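Local atomic coordinates of putative vitamin-B12 independent methionine synthase family protein (Listeria monocytogenes, PDB entry 1YPX), a protein that probably acts as a zinc-dependent methyltransferase, passing a methyl group from 5-methyltetrahydropteroyltriglutamate to homocysteine to make methionine without vitamin B12. Residues T136-A141 / T167-A172; L76-G81 / T113-E118; A175-G180 / H227-M232; Y183-D188 / G268-Y273. One frame throughout, in Å; residues are numbered along the deposited sequence.

Interaction 1 (T136-A141 / T167-A172)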
# COMPACT_ATOMS: atom_id res chain seq x y z
N THR A 136 4.03 4.20 0.25
CA THR A 136 2.64 3.81 0.05
C THR A 136 1.76 5.05 -0.15
O THR A 136 1.89 6.03 0.58
CB THR A 136 2.06 3.04 1.30
OG1 THR A 136 1.92 3.94 2.42
CG2 THR A 136 2.99 1.90 1.72
N ILE A 137 0.87 4.99 -1.13
CA ILE A 137 -0.06 6.09 -1.36
C ILE A 137 -1.36 5.39 -1.69
O ILE A 137 -1.37 4.20 -2.00
CB ILE A 137 0.34 7.00 -2.57
CG1 ILE A 137 0.27 6.21 -3.88
CG2 ILE A 137 1.76 7.55 -2.38
CD1 ILE A 137 0.64 7.03 -5.09
N PRO A 138 -2.49 6.11 -1.56
CA PRO A 138 -3.76 5.45 -1.88
C PRO A 138 -3.85 5.26 -3.37
O PRO A 138 -3.18 5.94 -4.15
CB PRO A 138 -4.82 6.45 -1.39
CG PRO A 138 -4.10 7.76 -1.42
CD PRO A 138 -2.73 7.39 -0.89
N SER A 139 -4.68 4.31 -3.75
CA SER A 139 -4.94 3.97 -5.14
C SER A 139 -5.72 5.11 -5.79
O SER A 139 -6.54 5.75 -5.14
CB SER A 139 -5.76 2.68 -5.19
OG SER A 139 -6.11 2.34 -6.51
N PRO A 140 -5.49 5.37 -7.07
CA PRO A 140 -6.26 6.47 -7.66
C PRO A 140 -7.78 6.24 -7.57
O PRO A 140 -8.55 7.19 -7.48
CB PRO A 140 -5.75 6.52 -9.11
CG PRO A 140 -5.38 5.11 -9.38
CD PRO A 140 -4.69 4.67 -8.10
N ALA A 141 -8.20 4.98 -7.57
CA ALA A 141 -9.62 4.64 -7.49
C ALA A 141 -10.17 4.99 -6.12
O ALA A 141 -11.38 4.93 -5.90
CB ALA A 141 -9.83 3.16 -7.78
N THR A 167 -3.43 11.03 -15.18
CA THR A 167 -2.25 11.81 -15.52
C THR A 167 -1.71 12.37 -14.22
O THR A 167 -0.49 12.45 -14.03
CB THR A 167 -2.57 13.02 -16.46
OG1 THR A 167 -2.93 12.54 -17.75
CG2 THR A 167 -1.36 13.93 -16.60
N ALA A 168 -2.60 12.76 -13.32
CA ALA A 168 -2.14 13.28 -12.03
C ALA A 168 -1.29 12.18 -11.39
O ALA A 168 -0.29 12.48 -10.74
CB ALA A 168 -3.33 13.61 -11.13
N TYR A 169 -1.69 10.93 -11.60
CA TYR A 169 -0.93 9.81 -11.05
C TYR A 169 0.33 9.48 -11.86
O TYR A 169 1.36 9.13 -11.28
CB TYR A 169 -1.82 8.57 -10.88
CG TYR A 169 -2.38 8.41 -9.47
CD1 TYR A 169 -1.78 7.56 -8.55
CD2 TYR A 169 -3.50 9.15 -9.06
CE1 TYR A 169 -2.27 7.43 -7.24
CE2 TYR A 169 -4.00 9.04 -7.74
CZ TYR A 169 -3.38 8.18 -6.85
OH TYR A 169 -3.86 8.06 -5.56
N GLN A 170 0.27 9.58 -13.19
CA GLN A 170 1.46 9.30 -13.99
C GLN A 170 2.52 10.28 -13.51
O GLN A 170 3.65 9.90 -13.19
CB GLN A 170 1.19 9.49 -15.48
CG GLN A 170 0.29 8.42 -16.09
CD GLN A 170 -0.40 8.91 -17.36
OE1 GLN A 170 -1.18 8.17 -18.00
NE2 GLN A 170 -0.13 10.15 -17.74
N LYS A 171 2.14 11.55 -13.41
CA LYS A 171 3.07 12.58 -12.94
C LYS A 171 3.50 12.32 -11.50
O LYS A 171 4.65 12.55 -11.15
CB LYS A 171 2.43 13.98 -13.08
CG LYS A 171 1.95 14.32 -14.50
CD LYS A 171 1.94 15.83 -14.79
CE LYS A 171 0.62 16.53 -14.41
NZ LYS A 171 -0.40 16.60 -15.54
N ALA A 172 2.58 11.83 -10.66
CA ALA A 172 2.90 11.54 -9.26
C ALA A 172 3.98 10.47 -9.17
O ALA A 172 5.00 10.65 -8.50
CB ALA A 172 1.65 11.06 -8.52

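Interaction 2 (L76-G81 / T113-E118)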
# COMPACT_ATOMS: atom_id res chain seq x y z
N LEU A 76 -4.11 12.84 -1.15
CA LEU A 76 -5.14 13.33 -2.07
C LEU A 76 -5.42 14.83 -1.95
O LEU A 76 -5.43 15.55 -2.96
CB LEU A 76 -6.43 12.54 -1.87
CG LEU A 76 -6.34 11.06 -2.26
CD1 LEU A 76 -7.54 10.32 -1.71
CD2 LEU A 76 -6.26 10.93 -3.79
N GLU A 77 -5.66 15.30 -0.73
CA GLU A 77 -5.93 16.71 -0.51
C GLU A 77 -4.77 17.58 -0.98
O GLU A 77 -4.89 18.81 -1.04
CB GLU A 77 -6.21 16.99 0.97
CG GLU A 77 -4.96 16.98 1.84
CD GLU A 77 -5.19 17.65 3.19
OE1 GLU A 77 -5.60 18.83 3.20
OE2 GLU A 77 -4.95 16.99 4.23
N ASN A 78 -3.64 16.96 -1.30
CA ASN A 78 -2.48 17.69 -1.78
C ASN A 78 -2.36 17.61 -3.29
O ASN A 78 -1.31 17.85 -3.85
CB ASN A 78 -1.20 17.17 -1.14
CG ASN A 78 -0.92 17.82 0.19
OD1 ASN A 78 -1.01 17.18 1.23
ND2 ASN A 78 -0.58 19.10 0.16
N LEU A 79 -3.45 17.25 -3.94
CA LEU A 79 -3.47 17.18 -5.38
C LEU A 79 -4.29 18.41 -5.79
O LEU A 79 -5.30 18.73 -5.15
CB LEU A 79 -4.17 15.90 -5.85
CG LEU A 79 -3.42 14.59 -5.63
CD1 LEU A 79 -4.36 13.42 -5.92
CD2 LEU A 79 -2.18 14.52 -6.56
N ASP A 80 -3.84 19.11 -6.83
CA ASP A 80 -4.54 20.29 -7.32
C ASP A 80 -5.97 19.87 -7.68
O ASP A 80 -6.18 18.78 -8.21
CB ASP A 80 -3.80 20.87 -8.54
CG ASP A 80 -4.54 22.06 -9.20
OD1 ASP A 80 -5.65 21.85 -9.76
OD2 ASP A 80 -4.02 23.21 -9.16
N GLY A 81 -6.94 20.73 -7.37
CA GLY A 81 -8.33 20.44 -7.68
C GLY A 81 -9.04 19.64 -6.60
O GLY A 81 -10.23 19.34 -6.73
N THR A 113 3.51 19.95 -7.00
CA THR A 113 4.44 19.87 -5.90
C THR A 113 3.71 19.26 -4.72
O THR A 113 2.87 19.91 -4.10
CB THR A 113 4.93 21.26 -5.51
OG1 THR A 113 3.81 22.14 -5.35
CG2 THR A 113 5.86 21.81 -6.59
N HIS A 114 4.03 18.01 -4.42
CA HIS A 114 3.40 17.31 -3.31
C HIS A 114 4.41 17.18 -2.16
O HIS A 114 5.61 17.09 -2.39
CB HIS A 114 2.94 15.92 -3.78
CG HIS A 114 1.82 15.35 -2.96
ND1 HIS A 114 2.01 14.80 -1.71
CD2 HIS A 114 0.50 15.22 -3.22
CE1 HIS A 114 0.86 14.36 -1.24
NE2 HIS A 114 -0.07 14.61 -2.14
N PRO A 115 3.92 17.22 -0.91
CA PRO A 115 4.78 17.11 0.29
C PRO A 115 5.37 15.71 0.45
O PRO A 115 6.38 15.53 1.13
CB PRO A 115 3.82 17.44 1.43
CG PRO A 115 2.83 18.32 0.78
CD PRO A 115 2.57 17.66 -0.52
N PHE A 116 4.73 14.72 -0.17
CA PHE A 116 5.20 13.34 -0.09
C PHE A 116 6.54 13.13 -0.76
O PHE A 116 7.20 12.13 -0.51
CB PHE A 116 4.15 12.40 -0.70
CG PHE A 116 3.03 12.05 0.23
CD1 PHE A 116 2.55 12.98 1.14
CD2 PHE A 116 2.43 10.79 0.16
CE1 PHE A 116 1.48 12.67 1.99
CE2 PHE A 116 1.35 10.46 1.00
CZ PHE A 116 0.88 11.40 1.91
N ILE A 117 6.96 14.07 -1.60
CA ILE A 117 8.24 13.96 -2.30
C ILE A 117 9.45 14.10 -1.38
O ILE A 117 10.42 13.33 -1.49
CB ILE A 117 8.36 14.99 -3.42
CG1 ILE A 117 7.16 14.87 -4.36
CG2 ILE A 117 9.64 14.75 -4.21
CD1 ILE A 117 7.11 13.55 -5.11
N GLU A 118 9.39 15.07 -0.46
CA GLU A 118 10.48 15.30 0.50
C GLU A 118 10.39 14.23 1.58
O GLU A 118 11.41 13.82 2.13
CB GLU A 118 10.35 16.68 1.19
CG GLU A 118 11.57 17.63 1.18
CD GLU A 118 12.94 16.98 1.50
OE1 GLU A 118 13.21 16.56 2.65
OE2 GLU A 118 13.77 16.92 0.56

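Interaction 3 (A175-G180 / H227-M232)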
# COMPACT_ATOMS: atom_id res chain seq x y z
N ALA A 175 7.32 11.65 -10.27
CA ALA A 175 7.96 12.48 -9.25
C ALA A 175 8.60 11.62 -8.17
O ALA A 175 9.66 11.97 -7.66
CB ALA A 175 6.96 13.45 -8.64
N PHE A 176 7.95 10.51 -7.81
CA PHE A 176 8.47 9.58 -6.79
C PHE A 176 9.68 8.85 -7.36
O PHE A 176 10.70 8.68 -6.68
CB PHE A 176 7.42 8.53 -6.38
CG PHE A 176 6.58 8.94 -5.22
CD1 PHE A 176 7.12 9.11 -3.96
CD2 PHE A 176 5.23 9.19 -5.38
CE1 PHE A 176 6.34 9.51 -2.88
CE2 PHE A 176 4.44 9.59 -4.31
CZ PHE A 176 4.99 9.75 -3.06
N TYR A 177 9.56 8.41 -8.60
CA TYR A 177 10.67 7.71 -9.23
C TYR A 177 11.88 8.62 -9.22
O TYR A 177 12.92 8.27 -8.69
CB TYR A 177 10.33 7.33 -10.67
CG TYR A 177 11.44 6.57 -11.33
CD1 TYR A 177 11.57 5.20 -11.17
CD2 TYR A 177 12.38 7.24 -12.10
CE1 TYR A 177 12.62 4.50 -11.78
CE2 TYR A 177 13.43 6.55 -12.71
CZ TYR A 177 13.55 5.19 -12.54
OH TYR A 177 14.60 4.54 -13.15
N ASP A 178 11.72 9.81 -9.79
CA ASP A 178 12.81 10.78 -9.85
C ASP A 178 13.44 10.99 -8.48
O ASP A 178 14.66 11.17 -8.37
CB ASP A 178 12.30 12.13 -10.37
CG ASP A 178 11.58 12.00 -11.70
OD1 ASP A 178 10.96 12.99 -12.14
OD2 ASP A 178 11.62 10.91 -12.31
N ALA A 179 12.61 10.98 -7.44
CA ALA A 179 13.08 11.17 -6.07
C ALA A 179 13.90 9.97 -5.63
O ALA A 179 14.55 9.99 -4.58
CB ALA A 179 11.90 11.38 -5.13
N GLY A 180 13.84 8.92 -6.45
CA GLY A 180 14.59 7.70 -6.16
C GLY A 180 13.78 6.52 -5.63
O GLY A 180 14.35 5.61 -5.04
N HIS A 227 2.87 4.60 -17.54
CA HIS A 227 4.27 4.98 -17.75
C HIS A 227 5.15 4.59 -16.56
O HIS A 227 5.88 5.42 -16.02
CB HIS A 227 4.37 6.48 -18.00
CG HIS A 227 3.61 6.96 -19.20
ND1 HIS A 227 2.83 8.09 -19.19
CD2 HIS A 227 3.53 6.47 -20.46
CE1 HIS A 227 2.31 8.29 -20.39
NE2 HIS A 227 2.72 7.31 -21.18
N LYS A 228 5.07 3.33 -16.15
CA LYS A 228 5.85 2.82 -15.03
C LYS A 228 7.22 2.34 -15.49
O LYS A 228 7.32 1.42 -16.31
CB LYS A 228 5.10 1.65 -14.35
CG LYS A 228 5.67 1.19 -13.00
CD LYS A 228 6.55 -0.07 -13.08
CE LYS A 228 5.73 -1.33 -13.41
NZ LYS A 228 6.54 -2.57 -13.31
N PRO A 229 8.29 2.96 -14.98
CA PRO A 229 9.66 2.59 -15.33
C PRO A 229 9.90 1.10 -15.13
O PRO A 229 9.27 0.45 -14.29
CB PRO A 229 10.50 3.43 -14.36
CG PRO A 229 9.68 4.64 -14.17
CD PRO A 229 8.28 4.09 -14.04
N ALA A 230 10.84 0.57 -15.90
CA ALA A 230 11.19 -0.85 -15.85
C ALA A 230 11.73 -1.33 -14.50
O ALA A 230 11.40 -2.44 -14.06
CB ALA A 230 12.19 -1.15 -16.95
N ASP A 231 12.55 -0.52 -13.84
CA ASP A 231 13.14 -0.90 -12.54
C ASP A 231 12.32 -0.53 -11.32
O ASP A 231 12.77 -0.69 -10.19
CB ASP A 231 14.53 -0.28 -12.38
CG ASP A 231 14.48 1.24 -12.43
OD1 ASP A 231 15.45 1.89 -11.97
OD2 ASP A 231 13.48 1.77 -12.95
N MSE A 232 11.12 0.00 -11.53
CA MSE A 232 10.29 0.37 -10.40
C MSE A 232 9.22 -0.70 -10.20
O MSE A 232 8.62 -1.19 -11.16
CB MSE A 232 9.64 1.73 -10.63
CG MSE A 232 8.80 2.20 -9.44
SE MSE A 232 7.85 3.88 -9.75
CE MSE A 232 6.81 3.30 -11.24

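Interaction 4 (Y183-D188 / G268-Y273). With PO4 (phosphate ion), chain B.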
# COMPACT_ATOMS: atom_id res chain seq x y z
N TYR A 183 10.08 1.24 -5.28
CA TYR A 183 9.08 0.35 -4.68
C TYR A 183 7.92 1.20 -4.14
O TYR A 183 7.99 1.76 -3.04
CB TYR A 183 9.75 -0.47 -3.57
CG TYR A 183 8.95 -1.63 -3.02
CD1 TYR A 183 9.48 -2.46 -2.03
CD2 TYR A 183 7.64 -1.86 -3.41
CE1 TYR A 183 8.72 -3.47 -1.43
CE2 TYR A 183 6.87 -2.86 -2.82
CZ TYR A 183 7.41 -3.65 -1.83
OH TYR A 183 6.63 -4.61 -1.21
N LEU A 184 6.86 1.29 -4.95
CA LEU A 184 5.65 2.05 -4.63
C LEU A 184 4.44 1.12 -4.48
O LEU A 184 4.23 0.22 -5.28
CB LEU A 184 5.34 3.07 -5.74
CG LEU A 184 4.33 4.17 -5.35
CD1 LEU A 184 5.02 5.13 -4.37
CD2 LEU A 184 3.86 4.95 -6.58
N GLN A 185 3.63 1.38 -3.46
CA GLN A 185 2.46 0.57 -3.19
C GLN A 185 1.15 1.36 -3.14
O GLN A 185 1.05 2.40 -2.47
CB GLN A 185 2.67 -0.19 -1.88
CG GLN A 185 1.40 -0.84 -1.35
CD GLN A 185 1.69 -2.02 -0.47
OE1 GLN A 185 2.36 -2.96 -0.89
NE2 GLN A 185 1.19 -1.99 0.76
N LEU A 186 0.16 0.85 -3.86
CA LEU A 186 -1.16 1.47 -3.92
C LEU A 186 -2.10 0.79 -2.93
O LEU A 186 -2.38 -0.41 -3.05
CB LEU A 186 -1.73 1.35 -5.34
CG LEU A 186 -1.46 2.46 -6.38
CD1 LEU A 186 -0.16 3.21 -6.08
CD2 LEU A 186 -1.41 1.84 -7.77
N ASP A 187 -2.56 1.53 -1.93
CA ASP A 187 -3.47 0.98 -0.95
C ASP A 187 -4.89 1.20 -1.45
O ASP A 187 -5.37 2.32 -1.54
CB ASP A 187 -3.24 1.63 0.42
CG ASP A 187 -2.04 1.03 1.14
OD1 ASP A 187 -1.13 0.50 0.46
OD2 ASP A 187 -1.99 1.10 2.39
N ASP A 188 -5.55 0.11 -1.81
CA ASP A 188 -6.88 0.23 -2.33
C ASP A 188 -7.87 -0.58 -1.54
O ASP A 188 -7.91 -1.80 -1.66
CB ASP A 188 -6.90 -0.19 -3.79
CG ASP A 188 -8.06 0.38 -4.52
OD1 ASP A 188 -8.01 0.50 -5.76
OD2 ASP A 188 -9.04 0.72 -3.84
N GLY A 268 2.95 -6.90 -7.90
CA GLY A 268 2.62 -7.80 -6.82
C GLY A 268 1.37 -7.31 -6.15
O GLY A 268 0.99 -6.15 -6.32
N PHE A 269 0.74 -8.18 -5.37
CA PHE A 269 -0.50 -7.87 -4.64
C PHE A 269 -0.43 -8.31 -3.17
O PHE A 269 -0.10 -9.45 -2.88
CB PHE A 269 -1.68 -8.61 -5.28
CG PHE A 269 -2.33 -7.88 -6.43
CD1 PHE A 269 -3.13 -6.77 -6.20
CD2 PHE A 269 -2.19 -8.35 -7.73
CE1 PHE A 269 -3.79 -6.13 -7.26
CE2 PHE A 269 -2.84 -7.73 -8.80
CZ PHE A 269 -3.65 -6.61 -8.57
N PHE A 270 -0.74 -7.40 -2.25
CA PHE A 270 -0.75 -7.74 -0.83
C PHE A 270 -2.19 -8.06 -0.44
O PHE A 270 -3.01 -7.15 -0.18
CB PHE A 270 -0.20 -6.61 0.03
CG PHE A 270 1.30 -6.51 0.00
CD1 PHE A 270 1.96 -6.04 -1.13
CD2 PHE A 270 2.05 -6.87 1.13
CE1 PHE A 270 3.36 -5.92 -1.15
CE2 PHE A 270 3.44 -6.76 1.13
CZ PHE A 270 4.10 -6.28 -0.01
N LEU A 271 -2.49 -9.36 -0.42
CA LEU A 271 -3.80 -9.93 -0.10
C LEU A 271 -3.84 -10.44 1.33
O LEU A 271 -2.98 -11.23 1.71
CB LEU A 271 -4.07 -11.11 -1.03
CG LEU A 271 -3.98 -10.81 -2.51
CD1 LEU A 271 -3.87 -12.11 -3.33
CD2 LEU A 271 -5.23 -10.03 -2.89
N GLU A 272 -4.84 -10.03 2.10
CA GLU A 272 -4.93 -10.50 3.49
C GLU A 272 -5.94 -11.63 3.73
O GLU A 272 -7.04 -11.63 3.17
CB GLU A 272 -5.21 -9.33 4.44
CG GLU A 272 -6.52 -8.60 4.25
CD GLU A 272 -6.85 -7.74 5.45
OE1 GLU A 272 -6.96 -8.31 6.56
OE2 GLU A 272 -6.98 -6.51 5.31
N TYR A 273 -5.57 -12.60 4.57
CA TYR A 273 -6.43 -13.74 4.86
C TYR A 273 -6.59 -13.99 6.37
O TYR A 273 -5.76 -13.55 7.18
CB TYR A 273 -5.86 -15.00 4.19
CG TYR A 273 -5.64 -14.92 2.68
CD1 TYR A 273 -6.68 -15.15 1.78
CD2 TYR A 273 -4.37 -14.65 2.16
CE1 TYR A 273 -6.47 -15.12 0.39
CE2 TYR A 273 -4.14 -14.61 0.78
CZ TYR A 273 -5.19 -14.84 -0.10
OH TYR A 273 -4.95 -14.81 -1.46
P PO4 B . -7.74 -15.89 -3.04
O1 PO4 B . -6.97 -16.94 -2.46
O2 PO4 B . -8.88 -15.53 -2.23
O3 PO4 B . -6.77 -14.64 -3.27
O4 PO4 B . -8.19 -16.10 -4.47

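Interaction 1 (T136-A141 / T167-A172)
Y169, on helix 158-178, reaches across to the end of strand 132-138 with one side chain: the hydroxyl meets P138 and S139, the ring I137 and P140. This is helix-on-strand packing in a TIM-barrel-like fold: strand 132-138, the helix and the next parallel strand, 183-188, form a beta-alpha-beta unit, and Y169 joins the first strand to the connecting helix. The polar part is a single hydrogen bond, with Y169 OH donating to P138 O at 2.6 Å. The hydroxyl stands well above the carbonyl plane, 49° out of it, so it does not sit on a lone pair. It nevertheless gives a buried main-chain carbonyl at the strand's end a partner from the helix. The next kind of contact is CH-pi. P140 lies over one face of the ring, with CB 3.5 Å from the ring centroid and 18° off the normal, displaced toward the CD2-CE2 side. The tethered hydroxyl and the proline against one face together probably restrict the tilt of the aromatic ring. The remaining contact is apolar. I137 carries CG1 between its backbone N and carbonyl carbon (chi1 65°), and the fully extended chi2 then sends CD1 out alongside the tyrosine, the two side chains running past each other in opposite directions. L76 and A224 also pack on Y169, while I221 of helix 213-224 covers P140. I137 CD1 comes in obliquely and meets Y169 CE1 at 3.6 Å.

Interaction 2 (L76-G81 / T113-E118)
A chi1 of -156° swings the H114 ring away from its own backbone N and up against N78, whose backbone puts CB over one face of the imidazole while its chi1 of -86° sends the amide on toward P115. The motif is a helix start packed against a beta turn: H114 comes just ahead of helix 116-127, and N78 sits in the type I turn from L76 to L79, closed by L79 N to L76 O at 2.8 Å. The turn's main chain also comes close to the ring, with N78 O 3.3 Å from H114 CD2. The flat end of the N78 side chain continues obliquely across P115, where N78 CG is 3.6 Å from P115 CD. L79 adds a looser apolar touch through CD2.

A hydrogen bond at each nitrogen would fix the rotation of the imidazole. NE2 is hydrogen-bonded to the carbonyl of F75, just before the turn, so the ring ties the end of helix 73-76 to the beginning of the next helix. Its other nitrogen acts as an acceptor, which is consistent with a neutral ring carrying its proton on NE2. The F75 ring also meets H114, and F116 stacks on W71, extending this aromatic patch. The capping bond itself is nearly straight and lies in the imidazole plane: F116 N gives its hydrogen to H114 ND1 at 3.1 Å, with an N-H...N angle of 164°.

Interaction 3 (A175-G180 / H227-M232)
Y177 OH faces the carboxylate of D231 at 3.0 Å from OD1 and 3.0 Å from OD2, and its one proton could go to either oxygen. The carboxylate lies at the hydroxyl edge of the ring, its plane turned 61° from the ring plane. D231 gets there by placing CG between its backbone N and carbonyl carbon (chi1 60°), which folds the acid back toward the helix. R182 binds the same group, its NE forming a salt bridge with OD1, and also makes a cation-pi contact with Y177.

Outward from this polar end comes the packing. P229 leans over one face of the tyrosine, its CG 3.8 Å from the ring centroid and 20° off the normal. At the ring edge, Y177 CD1 touches CB of selenomethionine M232 at 4.0 Å. P229 and M232 are the ends of a type I turn that leads into strand 233-238, whereas Y177 stands in the last turn of helix 158-178, which G180 ends in a Schellman motif.

Acid, phenol and guanidinium thus gather at the N-terminal end of strands 183-188 and 233-238. D231 is probably ionised, its charge shared between the arginine and the tyrosine hydroxyl, with the phenol proton not settled between its two oxygens.

Interaction 4 (Y183-D188 / G268-Y273)
The F270 ring presents its edge to Y183, whose OH lies near the ring plane 3.3 Å from F270 CZ; the amide of Q185 comes in obliquely, its plane 62° from that of the phenyl group. All three are buried side chains within the TIM-barrel-like fold, and they meet across strand 233-238, which separates strand 183-188 from strand 268-272 in the parallel sheet. Q185 OE1 is 3.1 Å from F270 CD1. No hydrogen bond crosses between the two strands: polar atoms of one rest against aromatic C-H groups of the other. Q185 has CG opposite its backbone N (chi1 168°) and an extended chain beyond, which carries OE1 across to CD1 and CE1 of the phenyl ring.

Those polar atoms are satisfied by other residues. Q185 OE1 is bonded to T235 and K134, and Y183 OH to D10 and K134, so the lysine links the two polar groups that touch F270. The other end of the amide makes a weak bond, Q185 NE2 to D187 OD1 at 3.4 Å. F270 O bonds H237 ND1, and Q185 packs on H237, which with C239 and C334 may form an empty metal site, consistent with the zinc-dependent chemistry of the family.

Farther along the second strand, a phosphate ion, probably from the crystallisation liquor, lies at the edge of the Y273 ring. K285 also holds it, L271 CD1 approaches it, and Y273 OH donates to its O3 at 2.6 Å.

How the interactions relate
Along the chain, interaction 2 closes before interaction 1 opens, and interactions 3 and 4 follow, their segments alternating. Helix 158-178 serves interactions 1 and 3, centred about 12 Å apart, and leads into strand 183-188 of interaction 4. That strand neighbours 132-138 in the sheet, and S139 OG to D188 OD1, with I137 O to D187 N, connects interactions 1 and 4. Interaction 2, centred about 10 Å from interaction 1, adds the start of helix 116-127, and I117 packs on A175 of interaction 3. Interactions 2 and 4, centres about 21 Å apart, do not touch. Interactions 1 to 3 join helices and loops around the strands; interaction 4 lies centrally, by the possible metal site.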